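Local atomic coordinates of tRNA modification GTPase mnmE (Chlorobium tepidum, PDB entry 3GEE), a protein that probably hydrolyses GTP and takes part in adding a carboxymethylaminomethyl group to the wobble uridine U34 of certain tRNAs. Residues L176-E188 / T438-V452. Numbering follows the deposited sequence.
Sequences LREQLIRSCALIE and TELIAFELRAALDYV
L180 is a knob in a hole formed by L445, A448, L449 and V452. Its two methyls divide the work. CD1 of L180 meets CG2 of V452 at 3.9 Å and also lies against the backbone of L449, while CD2 of L180 turns to the CB of A448. Beside this knob, the CB atoms of L180 and L449 are 3.9 Å apart. L449 has its CG anti to the backbone N (chi1 151°), which brings CD1 over helix 179-185, next to the carbonyl oxygen of L180 and 3.7 Å from CD1 of I181. With an alanine at L180, both methyls are gone, and the hole between A448 and V452 would probably lose its filling, while the backbone of L449 would lose its cover. R177 borders this end with two parts: its CG passes CG1 of V452, and the edge of its guanidinium, at NH1, meets CD1 of L449.

One turn on, the SG of C184 rests 3.7 Å from CG of R446. I187 fills the far end. Its CD1 touches the CD1 atoms of both L445 and I441, and the I187 side chain crosses each at about a right angle. E188 lies across R446, with OE2 of E188 3.3 Å from CD of R446. The charges are opposite, but OE2 of E188 stays 4.5 Å from NE of R446, beyond a salt bridge. No hydrogen bond joins the two segments; most of the contact is between apolar side chains.

Further out, helix 412-432 backs helix 441-452: I432 touches I441 and L425 touches A448. Helix 203-232 meets 176-188 through Q209, which touches S183. Helices 179-185 and 441-452 run antiparallel at 164°, with axes 9.6 Å apart. This is antiparallel helix-bundle packing with a knob-into-hole contact, within the helical domain of MnmE and away from its folate and nucleotide sites.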
loop_
_atom_site.group_PDB
_atom_site.type_symbol
_atom_site.label_atom_id
_atom_site.label_comp_id
_atom_site.label_asym_id
_atom_site.label_seq_id
_atom_site.Cartn_x
_atom_site.Cartn_y
_atom_site.Cartn_z
ATOM N N LEU A 176 -25.073 14.833 27.717
ATOM C CA LEU A 176 -25.516 14.029 28.857
ATOM C C LEU A 176 -24.647 14.323 30.076
ATOM O O LEU A 176 -25.137 14.335 31.208
ATOM C CB LEU A 176 -25.480 12.534 28.529
ATOM C CG LEU A 176 -26.341 12.015 27.370
ATOM C CD1 LEU A 176 -26.017 10.555 27.094
ATOM C CD2 LEU A 176 -27.835 12.199 27.635
ATOM N N ARG A 177 -23.359 14.557 29.829
ATOM C CA ARG A 177 -22.436 15.041 30.853
ATOM C C ARG A 177 -22.936 16.367 31.433
ATOM O O ARG A 177 -22.592 16.732 32.559
ATOM C CB ARG A 177 -21.033 15.216 30.265
ATOM C CG ARG A 177 -20.258 13.910 30.094
ATOM C CD ARG A 177 -18.961 14.080 29.273
ATOM N NE ARG A 177 -17.920 14.936 29.870
ATOM C CZ ARG A 177 -17.622 15.041 31.172
ATOM N NH1 ARG A 177 -18.270 14.337 32.093
ATOM N NH2 ARG A 177 -16.651 15.863 31.555
ATOM N N GLU A 178 -23.757 17.063 30.647
ATOM C CA GLU A 178 -24.383 18.327 31.025
ATOM C C GLU A 178 -25.123 18.214 32.361
ATOM O O GLU A 178 -24.735 18.847 33.345
ATOM C CB GLU A 178 -25.350 18.772 29.924
ATOM C CG GLU A 178 -25.434 20.278 29.718
ATOM C CD GLU A 178 -24.347 20.819 28.794
ATOM O OE1 GLU A 178 -24.152 22.053 28.771
ATOM O OE2 GLU A 178 -23.690 20.022 28.087
ATOM N N GLN A 179 -26.177 17.397 32.387
ATOM C CA GLN A 179 -26.987 17.194 33.591
ATOM C C GLN A 179 -26.205 16.459 34.670
ATOM O O GLN A 179 -26.425 16.679 35.861
ATOM C CB GLN A 179 -28.277 16.428 33.274
ATOM C CG GLN A 179 -29.208 17.108 32.272
ATOM C CD GLN A 179 -28.945 16.694 30.831
ATOM O OE1 GLN A 179 -27.805 16.438 30.437
ATOM N NE2 GLN A 179 -30.007 16.628 30.036
ATOM N N LEU A 180 -25.291 15.588 34.246
ATOM C CA LEU A 180 -24.428 14.853 35.172
ATOM C C LEU A 180 -23.326 15.726 35.786
ATOM O O LEU A 180 -22.578 15.270 36.650
ATOM C CB LEU A 180 -23.842 13.599 34.505
ATOM C CG LEU A 180 -24.795 12.415 34.289
ATOM C CD1 LEU A 180 -24.125 11.344 33.440
ATOM C CD2 LEU A 180 -25.296 11.823 35.608
ATOM N N ILE A 181 -23.226 16.972 35.327
ATOM C CA ILE A 181 -22.461 17.999 36.032
ATOM C C ILE A 181 -23.453 18.859 36.819
ATOM O O ILE A 181 -23.218 19.190 37.984
ATOM C CB ILE A 181 -21.607 18.868 35.060
ATOM C CG1 ILE A 181 -20.449 18.054 34.452
ATOM C CG2 ILE A 181 -21.088 20.139 35.750
ATOM C CD1 ILE A 181 -19.280 17.752 35.395
ATOM N N ARG A 182 -24.572 19.187 36.172
ATOM C CA ARG A 182 -25.622 20.024 36.751
ATOM C C ARG A 182 -26.235 19.411 38.009
ATOM O O ARG A 182 -26.167 20.004 39.085
ATOM C CB ARG A 182 -26.713 20.297 35.709
ATOM C CG ARG A 182 -27.847 21.210 36.176
ATOM C CD ARG A 182 -28.911 21.387 35.097
ATOM N NE ARG A 182 -28.432 22.180 33.962
ATOM C CZ ARG A 182 -27.985 21.677 32.812
ATOM N NH1 ARG A 182 -27.948 20.364 32.616
ATOM N NH2 ARG A 182 -27.572 22.492 31.850
ATOM N N SER A 183 -26.824 18.228 37.866
ATOM C CA SER A 183 -27.528 17.575 38.967
ATOM C C SER A 183 -26.585 16.922 39.980
ATOM O O SER A 183 -26.965 16.707 41.133
ATOM C CB SER A 183 -28.531 16.552 38.428
ATOM O OG SER A 183 -29.477 17.174 37.575
ATOM N N CYS A 184 -25.362 16.619 39.551
ATOM C CA CYS A 184 -24.373 15.974 40.417
ATOM C C CYS A 184 -23.743 16.956 41.404
ATOM O O CYS A 184 -23.826 16.751 42.616
ATOM C CB CYS A 184 -23.294 15.280 39.583
ATOM S SG CYS A 184 -22.127 14.272 40.531
ATOM N N ALA A 185 -23.125 18.018 40.883
ATOM C CA ALA A 185 -22.501 19.056 41.711
ATOM C C ALA A 185 -23.520 19.792 42.584
ATOM O O ALA A 185 -23.157 20.443 43.568
ATOM C CB ALA A 185 -21.728 20.039 40.845
ATOM N N LEU A 186 -24.794 19.672 42.210
ATOM C CA LEU A 186 -25.916 20.221 42.966
ATOM C C LEU A 186 -26.058 19.518 44.317
ATOM O O LEU A 186 -26.543 20.110 45.285
ATOM C CB LEU A 186 -27.204 20.072 42.150
ATOM C CG LEU A 186 -28.414 20.967 42.432
ATOM C CD1 LEU A 186 -29.111 21.333 41.129
ATOM C CD2 LEU A 186 -29.390 20.314 43.410
ATOM N N ILE A 187 -25.636 18.257 44.368
ATOM C CA ILE A 187 -25.678 17.462 45.597
ATOM C C ILE A 187 -24.260 17.183 46.120
ATOM O O ILE A 187 -24.083 16.771 47.268
ATOM C CB ILE A 187 -26.494 16.151 45.401
ATOM C CG1 ILE A 187 -27.871 16.472 44.808
ATOM C CG2 ILE A 187 -26.652 15.397 46.729
ATOM C CD1 ILE A 187 -28.585 15.291 44.194
ATOM N N GLU A 188 -23.254 17.436 45.281
ATOM C CA GLU A 188 -21.850 17.317 45.693
ATOM C C GLU A 188 -21.415 18.457 46.621
ATOM O O GLU A 188 -20.299 18.445 47.150
ATOM C CB GLU A 188 -20.920 17.236 44.474
ATOM C CG GLU A 188 -20.924 15.892 43.738
ATOM C CD GLU A 188 -20.080 14.826 44.423
ATOM O OE1 GLU A 188 -20.477 14.344 45.507
ATOM O OE2 GLU A 188 -19.024 14.459 43.863
ATOM N N THR A 438 -29.133 10.737 52.020
ATOM C CA THR A 438 -28.716 11.834 51.140
ATOM C C THR A 438 -27.227 11.792 50.745
ATOM O O THR A 438 -26.770 12.606 49.936
ATOM C CB THR A 438 -29.091 13.224 51.740
ATOM O OG1 THR A 438 -28.697 14.268 50.839
ATOM C CG2 THR A 438 -28.428 13.446 53.104
ATOM N N GLU A 439 -26.485 10.842 51.313
ATOM C CA GLU A 439 -25.053 10.690 51.028
ATOM C C GLU A 439 -24.762 9.577 50.018
ATOM O O GLU A 439 -23.817 9.675 49.232
ATOM C CB GLU A 439 -24.250 10.490 52.325
ATOM C CG GLU A 439 -24.810 9.434 53.287
ATOM C CD GLU A 439 -24.431 9.685 54.745
ATOM O OE1 GLU A 439 -25.223 9.311 55.636
ATOM O OE2 GLU A 439 -23.349 10.256 55.004
ATOM N N LEU A 440 -25.582 8.528 50.041
ATOM C CA LEU A 440 -25.432 7.391 49.130
ATOM C C LEU A 440 -26.007 7.675 47.741
ATOM O O LEU A 440 -25.690 6.973 46.778
ATOM C CB LEU A 440 -26.074 6.131 49.727
ATOM C CG LEU A 440 -25.387 5.480 50.935
ATOM C CD1 LEU A 440 -26.362 4.600 51.709
ATOM C CD2 LEU A 440 -24.153 4.684 50.513
ATOM N N ILE A 441 -26.854 8.701 47.649
ATOM C CA ILE A 441 -27.425 9.142 46.370
ATOM C C ILE A 441 -26.372 9.841 45.499
ATOM O O ILE A 441 -26.369 9.691 44.275
ATOM C CB ILE A 441 -28.704 10.030 46.582
ATOM C CG1 ILE A 441 -29.434 10.311 45.253
ATOM C CG2 ILE A 441 -28.393 11.295 47.403
ATOM C CD1 ILE A 441 -29.110 11.638 44.582
ATOM N N ALA A 442 -25.476 10.584 46.146
ATOM C CA ALA A 442 -24.383 11.272 45.466
ATOM C C ALA A 442 -23.332 10.290 44.949
ATOM O O ALA A 442 -22.532 10.635 44.074
ATOM C CB ALA A 442 -23.748 12.300 46.390
ATOM N N PHE A 443 -23.336 9.075 45.495
ATOM C CA PHE A 443 -22.441 8.009 45.044
ATOM C C PHE A 443 -22.862 7.486 43.673
ATOM O O PHE A 443 -22.017 7.253 42.804
ATOM C CB PHE A 443 -22.402 6.865 46.066
ATOM C CG PHE A 443 -21.409 5.778 45.732
ATOM C CD1 PHE A 443 -21.812 4.636 45.044
ATOM C CD2 PHE A 443 -20.074 5.896 46.111
ATOM C CE1 PHE A 443 -20.897 3.628 44.733
ATOM C CE2 PHE A 443 -19.152 4.893 45.805
ATOM C CZ PHE A 443 -19.565 3.758 45.115
ATOM N N GLU A 444 -24.169 7.308 43.489
ATOM C CA GLU A 444 -24.722 6.767 42.245
ATOM C C GLU A 444 -24.609 7.746 41.078
ATOM O O GLU A 444 -24.361 7.337 39.943
ATOM C CB GLU A 444 -26.181 6.337 42.438
ATOM C CG GLU A 444 -26.402 5.279 43.521
ATOM C CD GLU A 444 -25.570 4.021 43.311
ATOM O OE1 GLU A 444 -25.612 3.445 42.203
ATOM O OE2 GLU A 444 -24.878 3.607 44.264
ATOM N N LEU A 445 -24.796 9.034 41.363
ATOM C CA LEU A 445 -24.722 10.072 40.338
ATOM C C LEU A 445 -23.301 10.237 39.815
ATOM O O LEU A 445 -23.097 10.413 38.612
ATOM C CB LEU A 445 -25.246 11.409 40.870
ATOM C CG LEU A 445 -26.677 11.492 41.411
ATOM C CD1 LEU A 445 -26.917 12.881 41.967
ATOM C CD2 LEU A 445 -27.719 11.148 40.348
ATOM N N ARG A 446 -22.327 10.177 40.724
ATOM C CA ARG A 446 -20.911 10.213 40.353
ATOM C C ARG A 446 -20.482 8.952 39.616
ATOM O O ARG A 446 -19.537 8.984 38.827
ATOM C CB ARG A 446 -20.013 10.423 41.574
ATOM C CG ARG A 446 -19.598 11.864 41.796
ATOM C CD ARG A 446 -18.082 11.990 41.875
ATOM N NE ARG A 446 -17.459 11.907 40.552
ATOM C CZ ARG A 446 -16.152 11.992 40.319
ATOM N NH1 ARG A 446 -15.697 11.903 39.079
ATOM N NH2 ARG A 446 -15.294 12.164 41.318
ATOM N N ALA A 447 -21.173 7.847 39.889
ATOM C CA ALA A 447 -20.924 6.585 39.201
ATOM C C ALA A 447 -21.360 6.653 37.739
ATOM O O ALA A 447 -20.676 6.124 36.863
ATOM C CB ALA A 447 -21.622 5.439 39.921
ATOM N N ALA A 448 -22.490 7.313 37.487
ATOM C CA ALA A 448 -23.023 7.480 36.133
ATOM C C ALA A 448 -22.144 8.395 35.280
ATOM O O ALA A 448 -21.812 8.056 34.141
ATOM C CB ALA A 448 -24.443 8.006 36.186
ATOM N N LEU A 449 -21.775 9.548 35.839
ATOM C CA LEU A 449 -20.858 10.489 35.190
ATOM C C LEU A 449 -19.491 9.850 34.938
ATOM O O LEU A 449 -18.821 10.166 33.951
ATOM C CB LEU A 449 -20.728 11.778 36.019
ATOM C CG LEU A 449 -19.425 12.591 35.980
ATOM C CD1 LEU A 449 -19.688 14.070 35.760
ATOM C CD2 LEU A 449 -18.598 12.361 37.242
ATOM N N ASP A 450 -19.094 8.955 35.839
ATOM C CA ASP A 450 -17.857 8.198 35.700
ATOM C C ASP A 450 -17.951 7.222 34.526
ATOM O O ASP A 450 -16.978 7.032 33.794
ATOM C CB ASP A 450 -17.558 7.436 36.994
ATOM C CG ASP A 450 -16.076 7.381 37.319
ATOM O OD1 ASP A 450 -15.262 7.102 36.408
ATOM O OD2 ASP A 450 -15.729 7.604 38.501
ATOM N N TYR A 451 -19.128 6.622 34.347
ATOM C CA TYR A 451 -19.348 5.640 33.284
ATOM C C TYR A 451 -19.495 6.277 31.907
ATOM O O TYR A 451 -18.912 5.791 30.938
ATOM C CB TYR A 451 -20.547 4.738 33.597
ATOM C CG TYR A 451 -20.288 3.716 34.688
ATOM C CD1 TYR A 451 -19.080 3.017 34.748
ATOM C CD2 TYR A 451 -21.259 3.433 35.649
ATOM C CE1 TYR A 451 -18.841 2.076 35.746
ATOM C CE2 TYR A 451 -21.029 2.491 36.650
ATOM C CZ TYR A 451 -19.820 1.817 36.690
ATOM O OH TYR A 451 -19.588 0.887 37.675
ATOM N N VAL A 452 -20.271 7.356 31.824
ATOM C CA VAL A 452 -20.444 8.095 30.571
ATOM C C VAL A 452 -19.104 8.679 30.114
ATOM O O VAL A 452 -18.790 8.689 28.922
ATOM C CB VAL A 452 -21.517 9.207 30.706
ATOM C CG1 VAL A 452 -21.629 10.029 29.427
ATOM C CG2 VAL A 452 -22.864 8.600 31.049
#